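Local coordinates for selenium-binding protein (PDB 2ECE), which is of unknown function but belongs to a family of beta-propeller proteins generally thought to bind selenium, at residues E344-Y348 and A423-L429; T324-L330 and Q384-R390. One frame throughout, in Å; residues are numbered along the deposited sequence.

Contact 1: residues E344-Y348 and A423-L429; sequences EVRQY and ANPSGGL
Gln347 holds CG anti to its backbone N (chi1 172°) and runs on extended, which carries its amide from strand 344-349 to the turn at Gly427 and Gly428. Val345, two residues earlier on the same side of the strand, has CG1 anti to N and turned to Leu429. The amide end of Gln347 reaches the turn backbone. As modelled, Gln347 NE2 lies 2.9 Å from Gly428 N. The amide is probably turned over; Gln347 OE1 would then take that place, and the pair may be a hydrogen bond. Nearer the strand, Gln347 CB packs on Leu429 CG at 4.1 Å. Leu429 crosses Val345 at about a right angle. Leu429 CD1 meets Val345 CG1 at 4.0 Å. Leu429 CD1 also lies 3.7 Å from Val345 O. The protein is a beta propeller. Here the third strand of one four-stranded blade meets the hairpin that joins the third and fourth strands of the next. That hairpin holds a type I turn from Asn424 to Gly427. Asn424 OD1 closes an Asx turn by accepting from Ser426 N at 2.7 Å, in the carbonyl plane and on a lone pair. Both glycines have backbone angles that would press a CB against the preceding carbonyl O. At Gly428 a CB would also strike Asn424 CB. On the other side of strand 344-349, Arg346 NE and NH2 both grip Glu344 OE1, side-on. Arg346 NH1 donates to Tyr348 OH at 3.0 Å, in the guanidinium plane. The other oxygen, Glu344 OE2, is hydrogen-bonded to His369 NE2.

Contact 2: residues T324-L330 and Q384-R390; sequences TDIDISL and QMLEISR
Asp325 faces Met385 and Leu386. A chi1 of -169° swings its carboxylate away from its own N. This torsion places Asp325 OD2 where Leu386 N donates to it at 2.9 Å. The N-H comes from the anti side of the carboxylate, somewhat out of its plane. A water also donates to Asp325 OD2 and to Leu386 O, so it bridges the two segments. Met385 bends back at chi2 and chi3 and crosses Asp325 at about a right angle. Met385 CE lies 3.5 Å from Asp325 OD2. Asp325 OD1 makes a salt bridge with Arg257. An alanine at Asp325 is likely to leave Leu386 N without its acceptor and Arg257 without this anionic mate. Thr324 OG1 adds a short hydrogen bond of 2.6 Å to Gln384 OE1.

Asp327 is the second buried acid. Asp327 OD2 sits 2.8 Å from Glu387 OE2, and the carboxylate planes are 83° apart. Both oxygens are normally acceptors. Their closeness would probably raise the pKa of one acid, and a proton may lie between them. Glu387 OE2 accepts from Ile388 N, which approaches from above the carboxylate plane. Glu387 OE1 is hydrogen-bonded to Ser455 OG.

Ile388 slides past Asp327 in the opposite direction. Ile388 CG1 is 3.5 Å from Asp327 OD2, and Ile388 CD1 reaches Ile328 C at 3.6 Å. A second water accepts from Leu330 N and donates to Ser389 O.

Strands 326-328 and 386-388 run parallel, 6° apart, with axes 6.9 Å from each other. The segments meet through side chains and water. Each strand is the innermost of its propeller blade, and Tyr336 of strand 334-339 packs on Leu386 and Ile388. Strand 250-258 touches Ile326 and Ile328, while strand 443-449 touches Met385 and Glu387.

Overall arrangement
Both contacts join the same two neighbouring blades of the propeller, at different depths. Contact 2 sets their innermost strands side by side; its centre lies about 8 Å from the centre of the chain. Contact 1 is farther out, its centre about 19 Å from the centre of the chain, and is partly buried. The two contact centres are about 11 Å apart. They touch directly where Val345 CG2 packs on Leu386 CD2 at 3.9 Å. Tyr336 also spans them, touching Ala423 in contact 1 and Leu386 and Ile388 in contact 2. Along the chain the segments alternate, as expected when each blade supplies one segment to each contact. The two clear hydrogen bonds and the bridging waters lie in contact 2.

Contact 1: residues E344-Y348 and A423-L429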
loop_
_atom_site.group_PDB
_atom_site.type_symbol
_atom_site.label_atom_id
_atom_site.label_comp_id
_atom_site.label_asym_id
_atom_site.label_seq_id
_atom_site.Cartn_x
_atom_site.Cartn_y
_atom_site.Cartn_z
ATOM N N GLU A 344 -0.606 -16.462 -2.317
ATOM C CA GLU A 344 0.784 -16.460 -2.759
ATOM C C GLU A 344 1.421 -15.073 -2.795
ATOM O O GLU A 344 0.740 -14.045 -2.739
ATOM C CB GLU A 344 0.900 -17.036 -4.180
ATOM C CG GLU A 344 0.333 -18.435 -4.415
ATOM C CD GLU A 344 0.399 -18.842 -5.891
ATOM O OE1 GLU A 344 0.828 -18.011 -6.723
ATOM O OE2 GLU A 344 0.018 -19.984 -6.223
ATOM N N VAL A 345 2.746 -15.077 -2.874
ATOM C CA VAL A 345 3.534 -13.871 -3.046
ATOM C C VAL A 345 4.413 -14.334 -4.194
ATOM O O VAL A 345 5.006 -15.418 -4.124
ATOM C CB VAL A 345 4.444 -13.525 -1.846
ATOM C CG1 VAL A 345 5.329 -12.344 -2.221
ATOM C CG2 VAL A 345 3.612 -13.159 -0.623
ATOM N N ARG A 346 4.461 -13.547 -5.262
ATOM C CA ARG A 346 5.266 -13.885 -6.423
ATOM C C ARG A 346 6.311 -12.811 -6.677
ATOM O O ARG A 346 6.157 -11.657 -6.255
ATOM C CB ARG A 346 4.384 -14.017 -7.668
ATOM C CG ARG A 346 3.337 -15.111 -7.590
ATOM C CD ARG A 346 2.584 -15.223 -8.907
ATOM N NE ARG A 346 1.615 -16.314 -8.889
ATOM C CZ ARG A 346 0.991 -16.778 -9.965
ATOM N NH1 ARG A 346 1.228 -16.250 -11.158
ATOM N NH2 ARG A 346 0.131 -17.778 -9.848
ATOM N N GLN A 347 7.374 -13.205 -7.370
ATOM C CA GLN A 347 8.456 -12.306 -7.734
ATOM C C GLN A 347 8.597 -12.372 -9.249
ATOM O O GLN A 347 8.805 -13.444 -9.811
ATOM C CB GLN A 347 9.771 -12.748 -7.087
ATOM C CG GLN A 347 10.983 -11.962 -7.573
ATOM C CD GLN A 347 12.299 -12.627 -7.215
ATOM O OE1 GLN A 347 13.105 -12.081 -6.457
ATOM N NE2 GLN A 347 12.521 -13.815 -7.756
ATOM N N TYR A 348 8.465 -11.229 -9.913
ATOM C CA TYR A 348 8.601 -11.182 -11.360
ATOM C C TYR A 348 9.821 -10.359 -11.746
ATOM O O TYR A 348 9.993 -9.230 -11.284
ATOM C CB TYR A 348 7.369 -10.559 -12.016
ATOM C CG TYR A 348 6.148 -11.440 -12.053
ATOM C CD1 TYR A 348 5.326 -11.576 -10.938
ATOM C CD2 TYR A 348 5.808 -12.138 -13.215
ATOM C CE1 TYR A 348 4.188 -12.384 -10.975
ATOM C CE2 TYR A 348 4.675 -12.948 -13.267
ATOM C CZ TYR A 348 3.868 -13.066 -12.142
ATOM O OH TYR A 348 2.743 -13.861 -12.185
ATOM N N ALA A 423 14.512 -12.818 -0.469
ATOM C CA ALA A 423 14.527 -12.718 -1.924
ATOM C C ALA A 423 15.945 -12.767 -2.477
ATOM O O ALA A 423 16.863 -12.146 -1.932
ATOM C CB ALA A 423 13.839 -11.438 -2.366
ATOM N N ASN A 424 16.108 -13.505 -3.568
ATOM C CA ASN A 424 17.406 -13.663 -4.210
ATOM C C ASN A 424 17.634 -12.584 -5.262
ATOM O O ASN A 424 16.875 -12.475 -6.224
ATOM C CB ASN A 424 17.495 -15.044 -4.866
ATOM C CG ASN A 424 18.900 -15.378 -5.327
ATOM O OD1 ASN A 424 19.530 -14.603 -6.047
ATOM N ND2 ASN A 424 19.397 -16.541 -4.915
ATOM N N PRO A 425 18.691 -11.775 -5.095
ATOM C CA PRO A 425 19.015 -10.702 -6.042
ATOM C C PRO A 425 19.089 -11.154 -7.504
ATOM O O PRO A 425 19.000 -10.335 -8.421
ATOM C CB PRO A 425 20.352 -10.166 -5.517
ATOM C CG PRO A 425 20.926 -11.342 -4.748
ATOM C CD PRO A 425 19.716 -11.868 -4.041
ATOM N N SER A 426 19.242 -12.453 -7.730
ATOM C CA SER A 426 19.314 -12.955 -9.099
ATOM C C SER A 426 18.193 -13.937 -9.408
ATOM O O SER A 426 18.331 -14.795 -10.281
ATOM C CB SER A 426 20.674 -13.617 -9.355
ATOM O OG SER A 426 21.721 -12.669 -9.235
ATOM N N GLY A 427 17.082 -13.804 -8.691
ATOM C CA GLY A 427 15.953 -14.688 -8.919
ATOM C C GLY A 427 15.796 -15.732 -7.833
ATOM O O GLY A 427 16.697 -16.541 -7.610
ATOM N N GLY A 428 14.651 -15.712 -7.155
ATOM C CA GLY A 428 14.399 -16.670 -6.092
ATOM C C GLY A 428 13.668 -16.068 -4.904
ATOM O O GLY A 428 13.972 -14.945 -4.488
ATOM N N LEU A 429 12.717 -16.821 -4.350
ATOM C CA LEU A 429 11.925 -16.372 -3.199
ATOM C C LEU A 429 11.717 -17.516 -2.204
ATOM O O LEU A 429 11.189 -18.564 -2.568
ATOM C CB LEU A 429 10.551 -15.884 -3.665
ATOM C CG LEU A 429 10.053 -14.464 -3.368
ATOM C CD1 LEU A 429 8.530 -14.492 -3.361
ATOM C CD2 LEU A 429 10.578 -13.958 -2.036
#

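Contact 2: residues T324-L330 and Q384-R390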
loop_
_atom_site.group_PDB
_atom_site.type_symbol
_atom_site.label_atom_id
_atom_site.label_comp_id
_atom_site.label_asym_id
_atom_site.label_seq_id
_atom_site.Cartn_x
_atom_site.Cartn_y
_atom_site.Cartn_z
ATOM N N THR A 324 -3.983 -7.851 -4.682
ATOM C CA THR A 324 -4.304 -6.579 -4.037
ATOM C C THR A 324 -3.143 -5.602 -3.813
ATOM O O THR A 324 -3.373 -4.405 -3.631
ATOM C CB THR A 324 -4.982 -6.826 -2.681
ATOM O OG1 THR A 324 -4.160 -7.694 -1.893
ATOM C CG2 THR A 324 -6.354 -7.464 -2.874
ATOM N N ASP A 325 -1.909 -6.099 -3.804
ATOM C CA ASP A 325 -0.758 -5.224 -3.618
ATOM C C ASP A 325 0.416 -5.602 -4.520
ATOM O O ASP A 325 0.567 -6.764 -4.915
ATOM C CB ASP A 325 -0.293 -5.237 -2.152
ATOM C CG ASP A 325 0.728 -4.138 -1.854
ATOM O OD1 ASP A 325 0.488 -2.993 -2.275
ATOM O OD2 ASP A 325 1.756 -4.404 -1.193
ATOM N N ILE A 326 1.230 -4.603 -4.854
ATOM C CA ILE A 326 2.426 -4.799 -5.671
ATOM C C ILE A 326 3.511 -3.888 -5.108
ATOM O O ILE A 326 3.211 -2.867 -4.475
ATOM C CB ILE A 326 2.206 -4.433 -7.166
ATOM C CG1 ILE A 326 1.648 -3.013 -7.289
ATOM C CG2 ILE A 326 1.294 -5.449 -7.822
ATOM C CD1 ILE A 326 1.723 -2.439 -8.698
ATOM N N ASP A 327 4.765 -4.256 -5.337
ATOM C CA ASP A 327 5.878 -3.459 -4.846
ATOM C C ASP A 327 7.102 -3.801 -5.693
ATOM O O ASP A 327 7.303 -4.955 -6.054
ATOM C CB ASP A 327 6.123 -3.778 -3.371
ATOM C CG ASP A 327 6.700 -2.604 -2.605
ATOM O OD1 ASP A 327 6.614 -1.461 -3.100
ATOM O OD2 ASP A 327 7.226 -2.820 -1.493
ATOM N N ILE A 328 7.907 -2.791 -6.008
ATOM C CA ILE A 328 9.095 -2.974 -6.841
ATOM C C ILE A 328 10.383 -2.776 -6.049
ATOM O O ILE A 328 10.492 -1.842 -5.247
ATOM C CB ILE A 328 9.093 -1.960 -8.009
ATOM C CG1 ILE A 328 7.784 -2.069 -8.795
ATOM C CG2 ILE A 328 10.294 -2.197 -8.913
ATOM C CD1 ILE A 328 7.600 -0.961 -9.812
ATOM N N SER A 329 11.368 -3.644 -6.267
ATOM C CA SER A 329 12.643 -3.497 -5.562
ATOM C C SER A 329 13.322 -2.218 -6.054
ATOM O O SER A 329 13.074 -1.779 -7.174
ATOM C CB SER A 329 13.548 -4.711 -5.813
ATOM O OG SER A 329 13.709 -4.960 -7.197
ATOM N N LEU A 330 14.172 -1.618 -5.219
ATOM C CA LEU A 330 14.850 -0.370 -5.578
ATOM C C LEU A 330 15.639 -0.363 -6.891
ATOM O O LEU A 330 15.752 0.676 -7.532
ATOM C CB LEU A 330 15.774 0.074 -4.442
ATOM C CG LEU A 330 15.169 0.943 -3.335
ATOM C CD1 LEU A 330 14.745 2.278 -3.917
ATOM C CD2 LEU A 330 13.975 0.235 -2.709
ATOM N N GLN A 384 -1.220 -10.003 1.684
ATOM C CA GLN A 384 -1.885 -8.798 1.212
ATOM C C GLN A 384 -0.822 -7.714 0.986
ATOM O O GLN A 384 -0.229 -7.625 -0.090
ATOM C CB GLN A 384 -2.936 -8.375 2.235
ATOM C CG GLN A 384 -4.096 -7.577 1.683
ATOM C CD GLN A 384 -3.673 -6.219 1.146
ATOM O OE1 GLN A 384 -3.233 -6.099 0.002
ATOM N NE2 GLN A 384 -3.794 -5.192 1.980
ATOM N N MET A 385 -0.553 -6.917 2.013
ATOM C CA MET A 385 0.451 -5.871 1.885
ATOM C C MET A 385 1.848 -6.469 1.903
ATOM O O MET A 385 2.111 -7.449 2.600
ATOM C CB MET A 385 0.339 -4.833 3.006
ATOM C CG MET A 385 -0.782 -3.829 2.824
ATOM S SD MET A 385 -0.890 -3.146 1.159
ATOM C CE MET A 385 0.553 -2.060 1.113
ATOM N N LEU A 386 2.737 -5.867 1.120
ATOM C CA LEU A 386 4.123 -6.306 1.028
ATOM C C LEU A 386 5.026 -5.098 1.205
ATOM O O LEU A 386 4.617 -3.961 0.948
ATOM C CB LEU A 386 4.421 -6.887 -0.362
ATOM C CG LEU A 386 3.571 -8.010 -0.952
ATOM C CD1 LEU A 386 3.926 -8.210 -2.422
ATOM C CD2 LEU A 386 3.813 -9.287 -0.163
ATOM N N GLU A 387 6.249 -5.336 1.654
ATOM C CA GLU A 387 7.215 -4.252 1.751
ATOM C C GLU A 387 8.597 -4.858 1.583
ATOM O O GLU A 387 8.872 -5.942 2.094
ATOM C CB GLU A 387 7.110 -3.495 3.065
ATOM C CG GLU A 387 7.812 -2.147 2.955
ATOM C CD GLU A 387 7.526 -1.478 1.619
ATOM O OE1 GLU A 387 6.443 -0.872 1.472
ATOM O OE2 GLU A 387 8.377 -1.582 0.698
ATOM N N ILE A 388 9.457 -4.164 0.848
ATOM C CA ILE A 388 10.794 -4.668 0.560
ATOM C C ILE A 388 11.897 -3.811 1.158
ATOM O O ILE A 388 11.835 -2.581 1.113
ATOM C CB ILE A 388 11.038 -4.714 -0.960
ATOM C CG1 ILE A 388 9.800 -5.250 -1.679
ATOM C CG2 ILE A 388 12.252 -5.584 -1.262
ATOM C CD1 ILE A 388 9.761 -4.910 -3.176
ATOM N N SER A 389 12.918 -4.464 1.704
ATOM C CA SER A 389 14.045 -3.742 2.270
ATOM C C SER A 389 14.714 -3.005 1.112
ATOM O O SER A 389 14.556 -3.381 -0.047
ATOM C CB SER A 389 15.032 -4.723 2.909
ATOM O OG SER A 389 15.435 -5.708 1.972
ATOM N N ARG A 390 15.456 -1.950 1.426
ATOM C CA ARG A 390 16.134 -1.186 0.393
ATOM C C ARG A 390 17.151 -2.019 -0.373
ATOM O O ARG A 390 17.314 -1.829 -1.580
ATOM C CB ARG A 390 16.793 0.058 0.998
ATOM C CG ARG A 390 15.823 1.223 1.125
ATOM C CD ARG A 390 16.385 2.407 1.899
ATOM N NE ARG A 390 16.582 2.117 3.315
ATOM C CZ ARG A 390 17.710 1.643 3.833
ATOM N NH1 ARG A 390 18.755 1.406 3.049
ATOM N NH2 ARG A 390 17.795 1.408 5.135
HETATM O O HOH W 1 3.573 -2.372 -0.967
HETATM O O HOH W 2 14.857 -2.937 -2.843
#